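Local coordinates for histidine triad protein (Plasmodium falciparum 3D7, PDB 5CS2), which probably hydrolyses diadenosine triphosphate to AMP and ADP, as a histidine triad enzyme that cyclomarin A binds, at residues K62-Y67 and Q110-V115. Residues are numbered along the deposited sequence.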
loop_
_atom_site.group_PDB
_atom_site.type_symbol
_atom_site.label_atom_id
_atom_site.label_comp_id
_atom_site.label_asym_id
_atom_site.label_seq_id
_atom_site.Cartn_x
_atom_site.Cartn_y
_atom_site.Cartn_z
ATOM N N LYS A 62 17.013 3.217 2.669
ATOM C CA LYS A 62 17.834 3.077 1.462
ATOM C C LYS A 62 17.081 3.682 0.275
ATOM O O LYS A 62 15.897 3.392 0.083
ATOM C CB LYS A 62 18.189 1.598 1.210
ATOM C CG LYS A 62 19.118 1.404 0.009
ATOM C CD LYS A 62 20.007 0.165 0.106
ATOM C CE LYS A 62 20.966 0.058 -1.068
ATOM N NZ LYS A 62 21.963 1.171 -1.101
ATOM N N LYS A 63 17.755 4.547 -0.511
ATOM C CA LYS A 63 17.124 5.179 -1.663
ATOM C C LYS A 63 16.877 4.139 -2.762
ATOM O O LYS A 63 17.815 3.511 -3.255
ATOM C CB LYS A 63 17.962 6.352 -2.189
ATOM C CG LYS A 63 17.187 7.252 -3.128
ATOM C CD LYS A 63 18.105 7.982 -4.095
ATOM C CE LYS A 63 17.326 8.600 -5.222
ATOM N NZ LYS A 63 17.032 7.632 -6.316
ATOM N N LYS A 64 15.594 3.902 -3.065
ATOM C CA LYS A 64 15.139 2.984 -4.109
ATOM C C LYS A 64 14.046 3.720 -4.848
ATOM O O LYS A 64 13.178 4.306 -4.205
ATOM C CB LYS A 64 14.681 1.656 -3.520
ATOM C CG LYS A 64 15.869 0.726 -3.291
ATOM C CD LYS A 64 15.598 -0.364 -2.299
ATOM C CE LYS A 64 16.878 -1.117 -1.994
ATOM N NZ LYS A 64 16.686 -2.597 -1.926
ATOM N N LYS A 65 14.122 3.770 -6.188
ATOM C CA LYS A 65 13.193 4.578 -6.984
ATOM C C LYS A 65 11.773 4.014 -7.107
ATOM O O LYS A 65 10.791 4.741 -6.915
ATOM C CB LYS A 65 13.770 4.844 -8.392
ATOM C CG LYS A 65 12.960 5.859 -9.193
ATOM C CD LYS A 65 13.559 6.110 -10.566
ATOM C CE LYS A 65 12.756 7.127 -11.326
ATOM N NZ LYS A 65 13.311 7.346 -12.685
ATOM N N HIS A 66 11.686 2.748 -7.499
ATOM C CA HIS A 66 10.424 2.071 -7.745
ATOM C C HIS A 66 10.076 1.079 -6.668
ATOM O O HIS A 66 10.948 0.458 -6.088
ATOM C CB HIS A 66 10.462 1.360 -9.107
ATOM C CG HIS A 66 10.192 2.287 -10.253
ATOM N ND1 HIS A 66 8.908 2.770 -10.509
ATOM C CD2 HIS A 66 11.047 2.800 -11.166
ATOM C CE1 HIS A 66 9.037 3.577 -11.549
ATOM N NE2 HIS A 66 10.305 3.619 -11.983
ATOM N N TYR A 67 8.775 0.864 -6.471
ATOM C CA TYR A 67 8.270 -0.100 -5.504
ATOM C C TYR A 67 8.837 -1.498 -5.754
ATOM O O TYR A 67 9.145 -2.225 -4.818
ATOM C CB TYR A 67 6.724 -0.107 -5.580
ATOM C CG TYR A 67 6.038 -0.857 -4.460
ATOM C CD1 TYR A 67 6.484 -0.752 -3.144
ATOM C CD2 TYR A 67 4.897 -1.619 -4.705
ATOM C CE1 TYR A 67 5.836 -1.423 -2.103
ATOM C CE2 TYR A 67 4.245 -2.299 -3.677
ATOM C CZ TYR A 67 4.689 -2.158 -2.371
ATOM O OH TYR A 67 4.045 -2.829 -1.360
ATOM N N GLN A 110 4.958 10.889 -9.316
ATOM C CA GLN A 110 6.072 10.886 -8.350
ATOM C C GLN A 110 7.002 12.098 -8.644
ATOM O O GLN A 110 7.396 12.281 -9.800
ATOM C CB GLN A 110 6.848 9.573 -8.491
ATOM C CG GLN A 110 7.916 9.319 -7.446
ATOM C CD GLN A 110 8.785 8.144 -7.804
ATOM O OE1 GLN A 110 9.148 7.932 -8.967
ATOM N NE2 GLN A 110 9.185 7.370 -6.815
ATOM N N THR A 111 7.277 12.957 -7.629
ATOM C CA THR A 111 8.156 14.147 -7.810
ATOM C C THR A 111 9.535 13.948 -7.185
ATOM O O THR A 111 10.493 14.628 -7.565
ATOM C CB THR A 111 7.518 15.456 -7.322
ATOM O OG1 THR A 111 6.891 15.273 -6.059
ATOM C CG2 THR A 111 6.557 16.052 -8.331
ATOM N N VAL A 112 9.640 13.002 -6.247
ATOM C CA VAL A 112 10.879 12.641 -5.575
ATOM C C VAL A 112 11.155 11.183 -5.938
ATOM O O VAL A 112 10.303 10.318 -5.687
ATOM C CB VAL A 112 10.789 12.840 -4.033
ATOM C CG1 VAL A 112 12.055 12.352 -3.352
ATOM C CG2 VAL A 112 10.505 14.307 -3.679
ATOM N N ASP A 113 12.329 10.899 -6.532
ATOM C CA ASP A 113 12.694 9.566 -7.038
ATOM C C ASP A 113 13.103 8.619 -5.938
ATOM O O ASP A 113 14.202 8.099 -5.938
ATOM C CB ASP A 113 13.760 9.689 -8.152
ATOM C CG ASP A 113 13.278 10.564 -9.309
ATOM O OD1 ASP A 113 12.042 10.647 -9.524
ATOM O OD2 ASP A 113 14.122 11.204 -9.957
ATOM N N HIS A 114 12.158 8.312 -5.026
ATOM C CA HIS A 114 12.426 7.479 -3.859
ATOM C C HIS A 114 11.027 7.000 -3.425
ATOM O O HIS A 114 10.141 7.836 -3.271
ATOM C CB HIS A 114 13.068 8.369 -2.759
ATOM C CG HIS A 114 13.583 7.646 -1.551
ATOM N ND1 HIS A 114 14.575 8.208 -0.754
ATOM C CD2 HIS A 114 13.219 6.453 -1.016
ATOM C CE1 HIS A 114 14.817 7.323 0.203
ATOM N NE2 HIS A 114 13.995 6.268 0.112
ATOM N N VAL A 115 10.825 5.681 -3.380
ATOM C CA VAL A 115 9.547 5.025 -3.019
ATOM C C VAL A 115 9.021 5.635 -1.744
ATOM O O VAL A 115 9.737 5.646 -0.746
ATOM C CB VAL A 115 9.706 3.491 -2.768
ATOM C CG1 VAL A 115 8.347 2.858 -2.415
ATOM C CG2 VAL A 115 10.318 2.788 -3.952
#
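Three hydrogen bonds join K62-Y67 to Q110-V115. In the shortest, 2.8 Å and nearly straight, V115 N donates to K64 O, a backbone link that does not depend on side-chain type; H114 CA adds a CA-H...O contact to the same oxygen at 3.3 Å. The extended side chain of Q110 is long enough to span the gap, its amide NE2 donating to K65 O at 3.1 Å. K63 extends its long chain, turning only at the last torsion, so that NZ donates to D113 O at 2.9 Å, a carbonyl not used by the bond that closes the inverse gamma turn centred on D113, H114 N to V112 O. H114 supplies a flat ring: K63 CA lies 3.8 Å from its centroid, over the face, in a CH-pi contact, while NE2 and ND1 of the ring are hydrogen-bonded to T60 O and G26 N respectively. Compact, branched V115 packs CG2 3.2 Å from H66 C and CG1 4.1 Å from Y67 CD1. K65 lays its aliphatic chain beside D113, CE 4.0 Å from OD1. H114 and V115 open the predicted histidine triad motif, and Q110, a predicted substrate-binding residue, lies near the predicted nucleophile H116, so the contact borders the likely active site of this HIT fold. The loop between strand 56-60 and helix 72-93 thus meets the one leading into strand 116-122; K64 pairs with E74 of that helix, Y67 OH bonds N79, and Y67 O reaches N83 of the second subunit.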